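Long-range contact in uncharacterized HTH-type transcriptional regulator YydK (Bacillus subtilis subsp. subtilis, PDB 3BWG), which probably binds DNA through a GntR-type helix-turn-helix domain and regulates transcription, with a UTRA domain attached: residues Val95-Lys106 / Asp120-Tyr131. Numbering follows the deposited sequence.
Sequences VTSKVIELDVRK and DEDIYYVKRVRY
Val95 lays its CG2 over one face of the Arg130 guanidinium, while Arg128 NH2 lies over the opposite face, toward its rim. Paired backbone bonds join Thr96 to Tyr131. In the plane of the Arg130 group, NE donates to Ser97 OG at 2.9 Å. Salt bridges from Glu91 to Arg130 and Glu140 to Arg128 probably offset the closeness of the two like charges; Arg128 NH1 also donates to the carbonyl oxygens of Val157 and His159. A second backbone pair joins Lys98 to Val129. At Ile100 the register slips by one residue: Ile100 N and Glu101 N both donate to Lys127 O, at 2.8 and 3.1 Å, from the same face of its carbonyl plane. The bulge turns Ile100 toward the partner strand, where CD1 presses on Val129 CG2 and CG2 rests on Lys127 CD. Glu101 OE2 forms a salt bridge with Lys127 NZ at 3.0 Å, nearly along the C-O axis. Leu102 CD1 touches Tyr124 and Val126 on the face that helix 154-157 covers. Val104 CG2 packs against Tyr124 CE2. Arg105 grips Asp103 side-on, NE to OD1 and NH2 to OD2. A bend at chi3 (-83°) folds the guanidinium flat onto the Tyr125 ring, centres 3.7 Å apart and planes at 17°, a cation-pi stack; the two-point grip probably fixes the guanidinium's rotation. Lys106 NZ hydrogen-bonds to Asp120 O and forms salt bridges with Asp122 OD1 (2.6 Å) and, longer, Asp120 OD1. The whole is an antiparallel strand pair with a classic beta bulge, strand 95-105 being an outermost strand of the UTRA-domain sheet within this chain.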
# COMPACT_ATOMS: atom_id res chain seq x y z
N VAL B 95 -9.45 -19.24 2.20
CA VAL B 95 -10.05 -18.74 0.97
C VAL B 95 -10.26 -19.84 -0.08
O VAL B 95 -9.32 -20.52 -0.50
CB VAL B 95 -9.29 -17.48 0.40
CG1 VAL B 95 -7.83 -17.77 0.18
CG2 VAL B 95 -9.94 -16.96 -0.89
N THR B 96 -11.52 -20.03 -0.45
CA THR B 96 -11.89 -20.95 -1.50
C THR B 96 -12.48 -20.19 -2.68
O THR B 96 -12.85 -19.02 -2.54
CB THR B 96 -12.84 -22.09 -1.01
OG1 THR B 96 -14.09 -21.54 -0.57
CG2 THR B 96 -12.18 -22.88 0.14
N SER B 97 -12.56 -20.88 -3.82
CA SER B 97 -12.99 -20.32 -5.09
C SER B 97 -13.94 -21.25 -5.82
O SER B 97 -13.74 -22.47 -5.85
CB SER B 97 -11.78 -20.02 -6.00
OG SER B 97 -10.97 -19.00 -5.49
N LYS B 98 -14.96 -20.64 -6.40
CA LYS B 98 -15.84 -21.24 -7.37
C LYS B 98 -15.46 -20.67 -8.76
O LYS B 98 -15.54 -19.47 -8.97
CB LYS B 98 -17.28 -20.86 -7.01
CG LYS B 98 -18.39 -21.48 -7.82
CD LYS B 98 -19.72 -21.08 -7.17
CE LYS B 98 -20.88 -21.01 -8.16
NZ LYS B 98 -21.57 -22.33 -8.39
N VAL B 99 -15.02 -21.52 -9.68
CA VAL B 99 -14.65 -21.07 -11.00
C VAL B 99 -15.92 -20.99 -11.82
O VAL B 99 -16.62 -21.97 -11.97
CB VAL B 99 -13.64 -22.02 -11.71
CG1 VAL B 99 -13.28 -21.52 -13.10
CG2 VAL B 99 -12.39 -22.16 -10.89
N ILE B 100 -16.22 -19.81 -12.33
CA ILE B 100 -17.37 -19.61 -13.16
C ILE B 100 -16.99 -19.86 -14.62
O ILE B 100 -17.73 -20.53 -15.33
CB ILE B 100 -17.99 -18.21 -12.98
CG1 ILE B 100 -18.33 -17.99 -11.51
CG2 ILE B 100 -19.28 -18.07 -13.84
CD1 ILE B 100 -18.44 -16.56 -11.14
N GLU B 101 -15.84 -19.32 -15.05
CA GLU B 101 -15.33 -19.53 -16.40
C GLU B 101 -13.79 -19.66 -16.39
O GLU B 101 -13.11 -19.05 -15.58
CB GLU B 101 -15.69 -18.35 -17.30
CG GLU B 101 -17.12 -18.30 -17.86
CD GLU B 101 -17.31 -17.09 -18.80
OE1 GLU B 101 -16.93 -17.18 -20.00
OE2 GLU B 101 -17.81 -16.04 -18.35
N LEU B 102 -13.27 -20.46 -17.30
CA LEU B 102 -11.85 -20.49 -17.57
C LEU B 102 -11.77 -20.94 -18.98
O LEU B 102 -12.30 -22.00 -19.31
CB LEU B 102 -11.12 -21.49 -16.66
CG LEU B 102 -9.68 -21.93 -16.99
CD1 LEU B 102 -8.63 -20.81 -16.91
CD2 LEU B 102 -9.28 -23.11 -16.12
N ASP B 103 -11.16 -20.14 -19.84
CA ASP B 103 -10.95 -20.54 -21.21
C ASP B 103 -9.81 -19.74 -21.84
O ASP B 103 -9.20 -18.90 -21.19
CB ASP B 103 -12.26 -20.40 -22.02
CG ASP B 103 -12.73 -18.98 -22.14
OD1 ASP B 103 -11.92 -18.04 -21.95
OD2 ASP B 103 -13.91 -18.78 -22.46
N VAL B 104 -9.51 -20.05 -23.10
CA VAL B 104 -8.60 -19.28 -23.89
C VAL B 104 -9.44 -18.45 -24.82
O VAL B 104 -10.43 -18.94 -25.36
CB VAL B 104 -7.65 -20.16 -24.71
CG1 VAL B 104 -6.68 -19.26 -25.52
CG2 VAL B 104 -6.91 -21.09 -23.78
N ARG B 105 -9.02 -17.20 -25.02
CA ARG B 105 -9.85 -16.11 -25.48
C ARG B 105 -8.90 -15.04 -26.01
O ARG B 105 -7.78 -14.91 -25.53
CB ARG B 105 -10.53 -15.59 -24.21
CG ARG B 105 -11.63 -14.67 -24.33
CD ARG B 105 -12.18 -14.41 -22.94
NE ARG B 105 -13.13 -15.45 -22.50
CZ ARG B 105 -14.34 -15.20 -22.00
NH1 ARG B 105 -14.77 -13.94 -21.85
NH2 ARG B 105 -15.11 -16.21 -21.61
N LYS B 106 -9.35 -14.24 -26.97
CA LYS B 106 -8.69 -12.97 -27.26
C LYS B 106 -9.00 -11.95 -26.13
O LYS B 106 -10.06 -12.01 -25.50
CB LYS B 106 -9.09 -12.43 -28.65
CG LYS B 106 -8.83 -13.40 -29.79
CD LYS B 106 -7.36 -13.82 -29.83
CE LYS B 106 -7.11 -14.72 -31.01
NZ LYS B 106 -5.71 -15.25 -30.95
N ASP B 120 -4.58 -9.72 -30.87
CA ASP B 120 -4.62 -11.07 -31.40
C ASP B 120 -3.79 -12.07 -30.58
O ASP B 120 -3.68 -13.24 -30.97
CB ASP B 120 -4.24 -11.11 -32.90
CG ASP B 120 -4.93 -12.27 -33.65
OD1 ASP B 120 -5.95 -12.82 -33.17
OD2 ASP B 120 -4.45 -12.65 -34.74
N GLU B 121 -3.23 -11.61 -29.46
CA GLU B 121 -2.48 -12.50 -28.58
C GLU B 121 -3.45 -13.22 -27.61
O GLU B 121 -4.30 -12.57 -26.98
CB GLU B 121 -1.40 -11.71 -27.81
CG GLU B 121 -0.27 -11.10 -28.66
CD GLU B 121 0.91 -10.59 -27.80
OE1 GLU B 121 1.52 -11.38 -27.02
OE2 GLU B 121 1.22 -9.37 -27.89
N ASP B 122 -3.36 -14.54 -27.53
CA ASP B 122 -4.23 -15.31 -26.63
C ASP B 122 -4.03 -14.96 -25.15
O ASP B 122 -2.90 -14.75 -24.69
CB ASP B 122 -3.97 -16.81 -26.78
CG ASP B 122 -4.46 -17.37 -28.09
OD1 ASP B 122 -5.26 -16.70 -28.78
OD2 ASP B 122 -4.07 -18.51 -28.43
N ILE B 123 -5.12 -14.87 -24.41
CA ILE B 123 -5.01 -14.78 -22.95
C ILE B 123 -5.79 -15.96 -22.37
O ILE B 123 -6.68 -16.47 -23.06
CB ILE B 123 -5.48 -13.40 -22.38
CG1 ILE B 123 -6.90 -12.99 -22.81
CG2 ILE B 123 -4.51 -12.29 -22.84
CD1 ILE B 123 -8.04 -13.35 -21.84
N TYR B 124 -5.41 -16.41 -21.15
CA TYR B 124 -6.33 -17.18 -20.30
C TYR B 124 -7.28 -16.24 -19.59
O TYR B 124 -6.83 -15.27 -18.98
CB TYR B 124 -5.60 -17.95 -19.22
CG TYR B 124 -5.15 -19.27 -19.69
CD1 TYR B 124 -3.80 -19.49 -20.01
CD2 TYR B 124 -6.06 -20.28 -19.90
CE1 TYR B 124 -3.38 -20.72 -20.47
CE2 TYR B 124 -5.66 -21.52 -20.39
CZ TYR B 124 -4.33 -21.74 -20.66
OH TYR B 124 -3.95 -22.97 -21.14
N TYR B 125 -8.57 -16.55 -19.63
CA TYR B 125 -9.54 -15.70 -18.95
C TYR B 125 -10.12 -16.44 -17.78
O TYR B 125 -10.56 -17.57 -17.92
CB TYR B 125 -10.67 -15.33 -19.92
CG TYR B 125 -11.88 -14.69 -19.28
CD1 TYR B 125 -11.86 -13.33 -18.94
CD2 TYR B 125 -13.07 -15.42 -19.04
CE1 TYR B 125 -12.93 -12.73 -18.36
CE2 TYR B 125 -14.18 -14.80 -18.47
CZ TYR B 125 -14.09 -13.45 -18.12
OH TYR B 125 -15.14 -12.76 -17.56
N VAL B 126 -10.14 -15.80 -16.61
CA VAL B 126 -10.78 -16.43 -15.47
C VAL B 126 -11.84 -15.57 -14.80
O VAL B 126 -11.68 -14.35 -14.67
CB VAL B 126 -9.78 -17.20 -14.50
CG1 VAL B 126 -8.36 -17.18 -14.99
CG2 VAL B 126 -9.97 -16.84 -13.01
N LYS B 127 -12.96 -16.20 -14.48
CA LYS B 127 -14.04 -15.52 -13.81
C LYS B 127 -14.34 -16.40 -12.58
O LYS B 127 -14.60 -17.61 -12.73
CB LYS B 127 -15.25 -15.42 -14.73
CG LYS B 127 -16.42 -14.67 -14.08
CD LYS B 127 -17.77 -14.83 -14.81
CE LYS B 127 -17.86 -13.86 -15.99
NZ LYS B 127 -19.21 -14.03 -16.64
N ARG B 128 -14.25 -15.82 -11.38
CA ARG B 128 -14.45 -16.61 -10.18
C ARG B 128 -14.98 -15.79 -9.00
O ARG B 128 -14.75 -14.56 -8.89
CB ARG B 128 -13.18 -17.41 -9.81
CG ARG B 128 -12.04 -16.63 -9.19
CD ARG B 128 -10.78 -17.46 -9.07
NE ARG B 128 -9.67 -16.56 -8.74
CZ ARG B 128 -8.52 -16.91 -8.18
NH1 ARG B 128 -8.26 -18.18 -7.89
NH2 ARG B 128 -7.62 -15.97 -7.93
N VAL B 129 -15.74 -16.46 -8.16
CA VAL B 129 -16.17 -15.87 -6.90
C VAL B 129 -15.29 -16.53 -5.88
O VAL B 129 -15.05 -17.76 -5.93
CB VAL B 129 -17.67 -16.12 -6.61
CG1 VAL B 129 -18.13 -15.48 -5.25
CG2 VAL B 129 -18.53 -15.60 -7.78
N ARG B 130 -14.78 -15.72 -4.97
CA ARG B 130 -13.94 -16.24 -3.90
C ARG B 130 -14.63 -16.09 -2.54
O ARG B 130 -15.47 -15.20 -2.38
CB ARG B 130 -12.55 -15.63 -3.94
CG ARG B 130 -11.99 -15.49 -5.36
CD ARG B 130 -10.49 -15.19 -5.32
NE ARG B 130 -9.77 -16.41 -4.86
CZ ARG B 130 -8.51 -16.41 -4.43
NH1 ARG B 130 -7.81 -15.27 -4.43
NH2 ARG B 130 -7.94 -17.56 -4.05
N TYR B 131 -14.32 -16.98 -1.59
CA TYR B 131 -14.97 -17.05 -0.27
C TYR B 131 -13.97 -17.11 0.89
O TYR B 131 -12.93 -17.78 0.80
CB TYR B 131 -15.89 -18.27 -0.16
CG TYR B 131 -16.97 -18.37 -1.19
CD1 TYR B 131 -18.32 -18.18 -0.86
CD2 TYR B 131 -16.66 -18.69 -2.51
CE1 TYR B 131 -19.35 -18.28 -1.86
CE2 TYR B 131 -17.63 -18.80 -3.49
CZ TYR B 131 -18.96 -18.58 -3.18
OH TYR B 131 -19.85 -18.69 -4.23
O HOH W 1 -8.06 -20.38 -2.84